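Local coordinates for protein CRISPR-associated endonuclease Cas12b (Alicyclobacillus acidoterrestris, PDB 5U31) that cleaves target DNA selected by a guide RNA and a protospacer adjacent motif, using a metal-dependent RuvC nuclease site as part of CRISPR antiviral defence, at residues A[897-909]-A[1077-1089]. The protein carries 3 engineered substitutions. Residues are numbered along the deposited sequence; the frame is centred on the assembly and turned at random.
Sequences AFSSRFDARTGAP and VLMRDPSGIINRG. With nucleotides of chain E.
Met1079, present as selenomethionine, touches Phe898 in a contact that illustrates how a DNA-binding loop can be backed by a neighbouring domain. The methionine side chain, bent at chi2 (-80°), crosses the phenylalanine at about a right angle, and its CE lies 3.5 Å from Phe898 CZ. With SE 4.8 Å from the ring centroid, this is an oblique Met-aromatic contact. Farther along, Phe902 CE1 approaches Pro1082 CD, while one face of the Phe902 ring has Pro909 CB of its own loop over it, offset toward the rim. Ile1086 CD1 reaches Pro909 CG, 3.6 Å away, and Ile1085 CD1 touches both Thr906 CG2 and Ala908 CB.

No hydrogen bond links 897-909 to 1077-1089; polar groups instead shape each loop separately. Asp1081, its CG anti to the backbone N (chi1 -177°), extends its carboxylate to the partner loop while the oxygens accept from its own turn. OD1 accepts from Ile1086 N at 2.7 Å on the anti side, slightly out of plane, whereas OD2 takes both Ser1083 N, from well above the carboxylate plane, and Ser1083 OG, on the syn side but tilted out of the plane, at 2.7 Å. Both donors approach from the same face. Ala908 CA and Pro909 CD lie against that carboxylate, and Ala908 CB against Ser1083 OG. On the other loop, Asp903 OD2 accepts from Thr906 N.

Contacts with DNA lie at the Phe898 end. DT3 of chain E lays C5' over one face of the Phe898 ring, and its O3' accepts from Phe898 N at 3.0 Å. Ser900 N donates to DG4 OP1 of chain E at 3.1 Å, with a weak bond from Arg901 NE to OP2.

An Asx turn at Asp1081, combined with a type I turn from Asp1081 to Gly1084, shapes the 1081-1086 loop of Nuc-II, which meets the single-stranded-DNA-binding loop where RuvC-II passes into the first Nuc region.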
ATOM      1  N   ALA A 897      -3.699  18.826   4.648  1.00 35.56           N
ATOM      2  CA  ALA A 897      -2.946  19.339   5.786  1.00 36.09           C
ATOM      3  C   ALA A 897      -3.848  20.207   6.658  1.00 36.74           C
ATOM      4  O   ALA A 897      -4.493  21.141   6.169  1.00 37.07           O
ATOM      5  CB  ALA A 897      -1.729  20.125   5.311  1.00 36.38           C
ATOM      6  N   PHE A 898      -3.906  19.879   7.950  1.00 36.97           N
ATOM      7  CA  PHE A 898      -4.772  20.531   8.924  1.00 37.58           C
ATOM      8  C   PHE A 898      -6.255  20.349   8.632  1.00 37.46           C
ATOM      9  O   PHE A 898      -7.069  21.150   9.091  1.00 38.02           O
ATOM     10  CB  PHE A 898      -4.446  22.022   9.043  1.00 41.95           C
ATOM     11  CG  PHE A 898      -3.032  22.291   9.445  1.00 40.75           C
ATOM     12  CD1 PHE A 898      -2.653  22.204  10.774  1.00 39.06           C
ATOM     13  CD2 PHE A 898      -2.083  22.626   8.501  1.00 38.56           C
ATOM     14  CE1 PHE A 898      -1.361  22.445  11.148  1.00 39.41           C
ATOM     15  CE2 PHE A 898      -0.785  22.866   8.869  1.00 38.90           C
ATOM     16  CZ  PHE A 898      -0.421  22.777  10.196  1.00 39.34           C
ATOM     17  N   SER A 899      -6.637  19.301   7.896  1.00 36.78           N
ATOM     18  CA  SER A 899      -8.053  19.045   7.641  1.00 36.73           C
ATOM     19  C   SER A 899      -8.797  18.645   8.901  1.00 37.01           C
ATOM     20  O   SER A 899     -10.011  18.851   8.989  1.00 47.21           O
ATOM     21  CB  SER A 899      -8.217  17.933   6.602  1.00 35.99           C
ATOM     22  OG  SER A 899      -7.817  18.377   5.326  1.00 61.23           O
ATOM     23  N   SER A 900      -8.101  18.054   9.867  1.00 38.84           N
ATOM     24  CA  SER A 900      -8.709  17.605  11.108  1.00 38.08           C
ATOM     25  C   SER A 900      -8.464  18.559  12.266  1.00 44.89           C
ATOM     26  O   SER A 900      -8.934  18.292  13.377  1.00 42.46           O
ATOM     27  CB  SER A 900      -8.188  16.210  11.474  1.00 44.95           C
ATOM     28  OG  SER A 900      -8.523  15.257  10.479  1.00 45.46           O
ATOM     29  N   ARG A 901      -7.746  19.661  12.041  1.00 39.42           N
ATOM     30  CA  ARG A 901      -7.372  20.576  13.112  1.00 39.16           C
ATOM     31  C   ARG A 901      -8.026  21.947  13.000  1.00 40.01           C
ATOM     32  O   ARG A 901      -7.828  22.784  13.886  1.00 40.51           O
ATOM     33  CB  ARG A 901      -5.846  20.732  13.169  1.00 39.19           C
ATOM     34  CG  ARG A 901      -5.117  19.449  13.536  1.00 50.81           C
ATOM     35  CD  ARG A 901      -3.672  19.710  13.940  1.00 68.24           C
ATOM     36  NE  ARG A 901      -2.994  18.483  14.352  1.00 73.71           N
ATOM     37  CZ  ARG A 901      -2.989  18.016  15.596  1.00 79.53           C
ATOM     38  NH1 ARG A 901      -3.630  18.675  16.554  1.00 94.13           N
ATOM     39  NH2 ARG A 901      -2.350  16.890  15.885  1.00 67.66           N
ATOM     40  N   PHE A 902      -8.795  22.200  11.946  1.00 39.60           N
ATOM     41  CA  PHE A 902      -9.526  23.448  11.780  1.00 40.23           C
ATOM     42  C   PHE A 902     -11.005  23.156  11.565  1.00 40.22           C
ATOM     43  O   PHE A 902     -11.376  22.122  11.000  1.00 40.79           O
ATOM     44  CB  PHE A 902      -8.987  24.263  10.602  1.00 40.22           C
ATOM     45  CG  PHE A 902      -7.722  25.008  10.906  1.00 40.61           C
ATOM     46  CD1 PHE A 902      -7.755  26.363  11.178  1.00 41.46           C
ATOM     47  CD2 PHE A 902      -6.498  24.357  10.914  1.00 40.20           C
ATOM     48  CE1 PHE A 902      -6.595  27.059  11.457  1.00 41.91           C
ATOM     49  CE2 PHE A 902      -5.333  25.047  11.195  1.00 40.64           C
ATOM     50  CZ  PHE A 902      -5.383  26.402  11.466  1.00 41.51           C
ATOM     51  N   ASP A 903     -11.845  24.082  12.015  1.00 40.96           N
ATOM     52  CA  ASP A 903     -13.288  23.909  11.913  1.00 41.12           C
ATOM     53  C   ASP A 903     -13.747  24.067  10.468  1.00 41.90           C
ATOM     54  O   ASP A 903     -13.363  25.018   9.784  1.00 50.49           O
ATOM     55  CB  ASP A 903     -13.993  24.925  12.800  1.00 42.07           C
ATOM     56  CG  ASP A 903     -15.330  24.433  13.293  1.00 42.29           C
ATOM     57  OD1 ASP A 903     -15.344  23.630  14.247  1.00 45.88           O
ATOM     58  OD2 ASP A 903     -16.363  24.848  12.727  1.00 45.45           O
ATOM     59  N   ALA A 904     -14.577  23.133   9.997  1.00 53.99           N
ATOM     60  CA  ALA A 904     -15.071  23.230   8.626  1.00 40.30           C
ATOM     61  C   ALA A 904     -16.145  24.301   8.493  1.00 41.13           C
ATOM     62  O   ALA A 904     -16.254  24.942   7.441  1.00 41.28           O
ATOM     63  CB  ALA A 904     -15.602  21.876   8.155  1.00 39.69           C
ATOM     64  N   ARG A 905     -16.941  24.512   9.537  1.00 41.73           N
ATOM     65  CA  ARG A 905     -17.994  25.515   9.471  1.00 42.59           C
ATOM     66  C   ARG A 905     -17.450  26.905   9.747  1.00 43.24           C
ATOM     67  O   ARG A 905     -17.767  27.861   9.030  1.00 50.08           O
ATOM     68  CB  ARG A 905     -19.091  25.178  10.475  1.00 43.04           C
ATOM     69  CG  ARG A 905     -20.253  26.130  10.454  1.00 43.97           C
ATOM     70  CD  ARG A 905     -21.263  25.783  11.533  1.00 44.46           C
ATOM     71  NE  ARG A 905     -22.551  26.418  11.284  1.00 45.29           N
ATOM     72  CZ  ARG A 905     -23.592  25.797  10.743  1.00 67.09           C
ATOM     73  NH1 ARG A 905     -24.731  26.447  10.549  1.00 73.33           N
ATOM     74  NH2 ARG A 905     -23.493  24.519  10.403  1.00 55.58           N
ATOM     75  N   THR A 906     -16.612  27.019  10.770  1.00 59.13           N
ATOM     76  CA  THR A 906     -16.130  28.282  11.306  1.00 44.03           C
ATOM     77  C   THR A 906     -14.803  28.723  10.711  1.00 43.80           C
ATOM     78  O   THR A 906     -14.605  29.918  10.464  1.00 44.44           O
ATOM     79  CB  THR A 906     -15.988  28.154  12.822  1.00 44.33           C
ATOM     80  OG1 THR A 906     -17.282  28.214  13.432  1.00 53.00           O
ATOM     81  CG2 THR A 906     -15.134  29.242  13.370  1.00 44.93           C
ATOM     82  N   GLY A 907     -13.896  27.782  10.466  1.00 42.96           N
ATOM     83  CA  GLY A 907     -12.537  28.080  10.100  1.00 42.77           C
ATOM     84  C   GLY A 907     -11.572  28.117  11.266  1.00 42.94           C
ATOM     85  O   GLY A 907     -10.366  27.968  11.056  1.00 44.32           O
ATOM     86  N   ALA A 908     -12.071  28.297  12.486  1.00 43.49           N
ATOM     87  CA  ALA A 908     -11.198  28.410  13.641  1.00 43.79           C
ATOM     88  C   ALA A 908     -10.479  27.089  13.904  1.00 50.36           C
ATOM     89  O   ALA A 908     -11.029  26.011  13.659  1.00 42.40           O
ATOM     90  CB  ALA A 908     -11.988  28.817  14.881  1.00 44.56           C
ATOM     91  N   PRO A 909      -9.246  27.146  14.399  1.00 43.10           N
ATOM     92  CA  PRO A 909      -8.533  25.916  14.736  1.00 42.49           C
ATOM     93  C   PRO A 909      -9.091  25.305  16.009  1.00 42.70           C
ATOM     94  O   PRO A 909      -9.731  25.971  16.826  1.00 50.47           O
ATOM     95  CB  PRO A 909      -7.093  26.392  14.930  1.00 42.76           C
ATOM     96  CG  PRO A 909      -7.257  27.778  15.447  1.00 43.76           C
ATOM     97  CD  PRO A 909      -8.462  28.344  14.742  1.00 43.88           C
ATOM     98  N   VAL A1077       7.534  29.421  11.343  1.00 47.79           N
ATOM     99  CA  VAL A1077       6.250  29.062  10.757  1.00 44.76           C
ATOM    100  C   VAL A1077       5.180  29.948  11.372  1.00 53.86           C
ATOM    101  O   VAL A1077       5.015  29.977  12.597  1.00 58.91           O
ATOM    102  CB  VAL A1077       5.927  27.577  10.971  1.00 45.38           C
ATOM    103  CG1 VAL A1077       4.474  27.294  10.614  1.00 43.04           C
ATOM    104  CG2 VAL A1077       6.857  26.726  10.135  1.00 43.18           C
ATOM    105  N   LEU A1078       4.454  30.668  10.523  1.00 51.31           N
ATOM    106  CA  LEU A1078       3.369  31.539  10.951  1.00 45.76           C
ATOM    107  C   LEU A1078       2.028  30.878  10.656  1.00 55.61           C
ATOM    108  O   LEU A1078       1.810  30.374   9.547  1.00 44.13           O
ATOM    109  CB  LEU A1078       3.453  32.895  10.250  1.00 46.55           C
ATOM    110  CG  LEU A1078       4.739  33.703  10.414  1.00 47.56           C
ATOM    111  CD1 LEU A1078       4.586  35.062   9.770  1.00 48.39           C
ATOM    112  CD2 LEU A1078       5.074  33.849  11.877  1.00 48.27           C
HETATM  113  N   MSE A1079       1.141  30.878  11.648  1.00 48.70           N
HETATM  114  CA  MSE A1079      -0.221  30.365  11.497  1.00 45.13           C
HETATM  115  C   MSE A1079      -1.235  31.497  11.576  1.00 45.80           C
HETATM  116  O   MSE A1079      -0.916  32.604  12.007  1.00 49.55           O
HETATM  117  CB  MSE A1079      -0.532  29.322  12.565  1.00 54.38           C
HETATM  118  CG  MSE A1079       0.375  28.113  12.544  1.00 72.56           C
HETATM  119 SE   MSE A1079      -0.111  26.793  11.195  1.00 68.76          SE
HETATM  120  CE  MSE A1079       1.242  25.459  11.630  1.00 78.94           C
ATOM    121  N   ARG A1080      -2.469  31.212  11.180  1.00 44.63           N
ATOM    122  CA  ARG A1080      -3.482  32.246  11.045  1.00 45.24           C
ATOM    123  C   ARG A1080      -4.853  31.621  11.258  1.00 44.80           C
ATOM    124  O   ARG A1080      -5.134  30.546  10.725  1.00 43.89           O
ATOM    125  CB  ARG A1080      -3.388  32.900   9.663  1.00 45.32           C
ATOM    126  CG  ARG A1080      -3.789  34.347   9.621  1.00 46.38           C
ATOM    127  CD  ARG A1080      -4.934  34.544   8.654  1.00 60.03           C
ATOM    128  NE  ARG A1080      -4.562  34.238   7.276  1.00 49.30           N
ATOM    129  CZ  ARG A1080      -4.190  35.152   6.387  1.00 50.06           C
ATOM    130  NH1 ARG A1080      -3.878  34.787   5.151  1.00 45.74           N
ATOM    131  NH2 ARG A1080      -4.129  36.433   6.731  1.00 55.79           N
ATOM    132  N   ASP A1081      -5.695  32.290  12.046  1.00 48.82           N
ATOM    133  CA  ASP A1081      -7.069  31.852  12.279  1.00 45.26           C
ATOM    134  C   ASP A1081      -8.004  32.544  11.297  1.00 45.49           C
ATOM    135  O   ASP A1081      -8.342  33.719  11.493  1.00 46.41           O
ATOM    136  CB  ASP A1081      -7.503  32.167  13.710  1.00 50.07           C
ATOM    137  CG  ASP A1081      -8.903  31.660  14.031  1.00 45.77           C
ATOM    138  OD1 ASP A1081      -9.324  31.801  15.198  1.00 48.51           O
ATOM    139  OD2 ASP A1081      -9.573  31.101  13.138  1.00 50.81           O
ATOM    140  N   PRO A1082      -8.461  31.856  10.248  1.00 44.74           N
ATOM    141  CA  PRO A1082      -9.336  32.521   9.269  1.00 45.04           C
ATOM    142  C   PRO A1082     -10.616  33.062   9.872  1.00 45.71           C
ATOM    143  O   PRO A1082     -11.193  34.003   9.314  1.00 46.35           O
ATOM    144  CB  PRO A1082      -9.616  31.421   8.237  1.00 44.06           C
ATOM    145  CG  PRO A1082      -9.270  30.145   8.906  1.00 43.31           C
ATOM    146  CD  PRO A1082      -8.184  30.458   9.881  1.00 43.67           C
ATOM    147  N   SER A1083     -11.066  32.516  11.000  1.00 45.66           N
ATOM    148  CA  SER A1083     -12.264  33.009  11.667  1.00 46.36           C
ATOM    149  C   SER A1083     -12.014  34.252  12.505  1.00 47.43           C
ATOM    150  O   SER A1083     -12.978  34.845  12.998  1.00 48.15           O
ATOM    151  CB  SER A1083     -12.851  31.919  12.561  1.00 45.94           C
ATOM    152  OG  SER A1083     -12.099  31.799  13.755  1.00 46.10           O
ATOM    153  N   GLY A1084     -10.758  34.652  12.694  1.00 60.87           N
ATOM    154  CA  GLY A1084     -10.464  35.806  13.523  1.00 48.70           C
ATOM    155  C   GLY A1084     -10.770  35.622  14.989  1.00 49.04           C
ATOM    156  O   GLY A1084     -10.879  36.609  15.714  1.00 50.03           O
ATOM    157  N   ILE A1085     -10.913  34.382  15.452  1.00 48.29           N
ATOM    158  CA  ILE A1085     -11.261  34.169  16.850  1.00 51.47           C
ATOM    159  C   ILE A1085     -10.011  34.140  17.716  1.00 48.86           C
ATOM    160  O   ILE A1085      -9.999  34.685  18.826  1.00 49.68           O
ATOM    161  CB  ILE A1085     -12.087  32.878  17.001  1.00 47.92           C
ATOM    162  CG1 ILE A1085     -13.462  33.042  16.340  1.00 49.28           C
ATOM    163  CG2 ILE A1085     -12.265  32.531  18.459  1.00 48.26           C
ATOM    164  CD1 ILE A1085     -14.204  31.727  16.149  1.00 47.18           C
ATOM    165  N   ILE A1086      -8.943  33.525  17.221  1.00 48.19           N
ATOM    166  CA  ILE A1086      -7.713  33.353  17.978  1.00 48.34           C
ATOM    167  C   ILE A1086      -6.693  34.363  17.480  1.00 48.87           C
ATOM    168  O   ILE A1086      -6.301  34.347  16.305  1.00 48.41           O
ATOM    169  CB  ILE A1086      -7.189  31.918  17.864  1.00 47.32           C
ATOM    170  CG1 ILE A1086      -8.005  31.023  18.785  1.00 50.23           C
ATOM    171  CG2 ILE A1086      -5.727  31.851  18.249  1.00 47.48           C
ATOM    172  CD1 ILE A1086      -7.912  29.585  18.454  1.00 68.08           C
ATOM    173  N   ASN A1087      -6.273  35.240  18.388  1.00 49.89           N
ATOM    174  CA  ASN A1087      -5.360  36.339  18.087  1.00 50.64           C
ATOM    175  C   ASN A1087      -5.892  37.211  16.952  1.00 50.84           C
ATOM    176  O   ASN A1087      -5.133  37.707  16.118  1.00 50.97           O
ATOM    177  CB  ASN A1087      -3.959  35.828  17.768  1.00 50.24           C
ATOM    178  CG  ASN A1087      -2.899  36.856  18.061  1.00 51.27           C
ATOM    179  OD1 ASN A1087      -3.142  37.811  18.795  1.00 52.30           O
ATOM    180  ND2 ASN A1087      -1.719  36.674  17.488  1.00 51.07           N
ATOM    181  N   ARG A1088      -7.214  37.408  16.936  1.00 50.95           N
ATOM    182  CA  ARG A1088      -7.902  38.214  15.919  1.00 51.23           C
ATOM    183  C   ARG A1088      -7.499  37.818  14.503  1.00 50.44           C
ATOM    184  O   ARG A1088      -7.517  38.641  13.586  1.00 50.83           O
ATOM    185  CB  ARG A1088      -7.668  39.708  16.139  1.00 52.53           C
ATOM    186  CG  ARG A1088      -8.700  40.356  17.040  1.00 53.39           C
ATOM    187  CD  ARG A1088      -8.639  41.867  16.923  1.00 54.65           C
ATOM    188  NE  ARG A1088      -8.852  42.308  15.548  1.00 54.60           N
ATOM    189  CZ  ARG A1088      -9.967  42.885  15.110  1.00 57.20           C
ATOM    190  NH1 ARG A1088     -10.072  43.252  13.840  1.00 62.89           N
ATOM    191  NH2 ARG A1088     -10.972  43.105  15.944  1.00 55.54           N
ATOM    192  N   GLY A1089      -7.137  36.551  14.316  1.00 49.37           N
ATOM    193  CA  GLY A1089      -6.733  36.079  13.010  1.00 48.59           C
ATOM    194  C   GLY A1089      -5.457  36.681  12.478  1.00 48.94           C
ATOM    195  O   GLY A1089      -5.215  36.611  11.274  1.00 48.54           O
TER
ATOM    196  P    DT E   3       2.339  18.436  11.726  1.00 82.61           P
ATOM    197  OP1  DT E   3       2.330  16.986  12.034  1.00 84.44           O
ATOM    198  OP2  DT E   3       3.616  19.170  11.563  1.00 85.20           O
ATOM    199  O5'  DT E   3       1.483  18.683  10.410  1.00 74.57           O
ATOM    200  C5'  DT E   3       0.287  19.412  10.488  1.00 57.34           C
ATOM    201  C4'  DT E   3      -0.700  18.900   9.470  1.00 51.28           C
ATOM    202  O4'  DT E   3      -0.012  18.675   8.209  1.00 46.31           O
ATOM    203  C3'  DT E   3      -1.363  17.579   9.840  1.00 36.68           C
ATOM    204  O3'  DT E   3      -2.744  17.619   9.489  1.00 36.50           O
ATOM    205  C2'  DT E   3      -0.581  16.552   9.013  1.00 39.99           C
ATOM    206  C1'  DT E   3      -0.226  17.353   7.766  1.00 46.13           C
ATOM    207  N1   DT E   3       1.023  16.886   7.059  1.00 35.64           N
ATOM    208  C2   DT E   3       1.010  16.714   5.686  1.00 53.15           C
ATOM    209  O2   DT E   3       0.025  16.906   4.994  1.00 64.68           O
ATOM    210  N3   DT E   3       2.200  16.302   5.147  1.00 62.10           N
ATOM    211  C4   DT E   3       3.381  16.052   5.823  1.00 73.58           C
ATOM    212  O4   DT E   3       4.403  15.683   5.246  1.00 73.18           O
ATOM    213  C5   DT E   3       3.325  16.256   7.257  1.00 69.16           C
ATOM    214  C7   DT E   3       4.543  16.019   8.103  1.00 80.35           C
ATOM    215  C6   DT E   3       2.164  16.660   7.794  1.00 36.37           C
ATOM    216  P    DG E   4      -3.847  16.971  10.460  1.00 37.49           P
ATOM    217  OP1  DG E   4      -5.097  17.744  10.341  1.00 37.93           O
ATOM    218  OP2  DG E   4      -3.240  16.758  11.792  1.00 48.25           O
ATOM    219  O5'  DG E   4      -4.116  15.546   9.811  1.00 44.18           O
ATOM    220  C5'  DG E   4      -4.717  15.461   8.534  1.00 35.33           C
ATOM    221  C4'  DG E   4      -4.500  14.084   7.954  1.00 34.65           C
ATOM    222  O4'  DG E   4      -3.147  13.986   7.468  1.00 42.55           O
ATOM    223  C3'  DG E   4      -4.641  12.962   8.960  1.00 34.64           C
ATOM    224  O3'  DG E   4      -5.995  12.545   9.013  1.00 34.60           O
ATOM    225  C2'  DG E   4      -3.749  11.875   8.375  1.00 37.54           C
ATOM    226  C1'  DG E   4      -2.656  12.678   7.668  1.00 36.60           C
ATOM    227  N9   DG E   4      -1.402  12.756   8.410  1.00 44.38           N
ATOM    228  C8   DG E   4      -1.234  12.720   9.776  1.00 43.38           C
ATOM    229  N7   DG E   4       0.016  12.808  10.147  1.00 48.64           N
ATOM    230  C5   DG E   4       0.719  12.909   8.952  1.00 46.84           C
ATOM    231  C6   DG E   4       2.111  13.030   8.717  1.00 46.64           C
ATOM    232  O6   DG E   4       3.026  13.073   9.546  1.00 62.14           O
ATOM    233  N1   DG E   4       2.398  13.103   7.356  1.00 60.90           N
ATOM    234  C2   DG E   4       1.458  13.063   6.348  1.00 59.51           C
ATOM    235  N2   DG E   4       1.921  13.145   5.091  1.00 51.60           N
ATOM    236  N3   DG E   4       0.153  12.951   6.556  1.00 45.19           N
ATOM    237  C4   DG E   4      -0.142  12.877   7.876  1.00 45.67           C
ATOM    238  P    DG E   2       3.611  17.792  17.426  1.00117.44           P
ATOM    239  OP1  DG E   2       4.742  16.844  17.322  1.00112.92           O
ATOM    240  OP2  DG E   2       3.874  19.243  17.313  1.00105.05           O
ATOM    241  O5'  DG E   2       2.519  17.361  16.323  1.00109.17           O
ATOM    242  C5'  DG E   2       1.182  17.889  16.367  1.00103.15           C
ATOM    243  C4'  DG E   2       0.760  18.462  15.025  1.00 84.42           C
ATOM    244  O4'  DG E   2      -0.126  19.578  15.238  1.00 71.40           O
ATOM    245  C3'  DG E   2       1.883  19.053  14.211  1.00 80.46           C
ATOM    246  O3'  DG E   2       1.485  19.163  12.868  1.00 71.43           O
ATOM    247  C2'  DG E   2       2.059  20.429  14.852  1.00 78.90           C
ATOM    248  C1'  DG E   2       0.644  20.763  15.355  1.00 69.39           C
ATOM    249  N9   DG E   2       0.586  21.199  16.757  1.00 65.72           N
ATOM    250  C8   DG E   2      -0.420  20.918  17.651  1.00 66.46           C
ATOM    251  N7   DG E   2      -0.227  21.425  18.835  1.00 69.49           N
ATOM    252  C5   DG E   2       0.990  22.091  18.731  1.00 77.81           C
ATOM    253  C6   DG E   2       1.712  22.831  19.705  1.00 93.92           C
ATOM    254  O6   DG E   2       1.405  23.050  20.889  1.00109.46           O
ATOM    255  N1   DG E   2       2.898  23.345  19.188  1.00 75.93           N
ATOM    256  C2   DG E   2       3.334  23.168  17.898  1.00 74.58           C
ATOM    257  N2   DG E   2       4.506  23.741  17.583  1.00 83.23           N
ATOM    258  N3   DG E   2       2.670  22.481  16.974  1.00 61.75           N
ATOM    259  C4   DG E   2       1.508  21.968  17.458  1.00 67.62           C
TER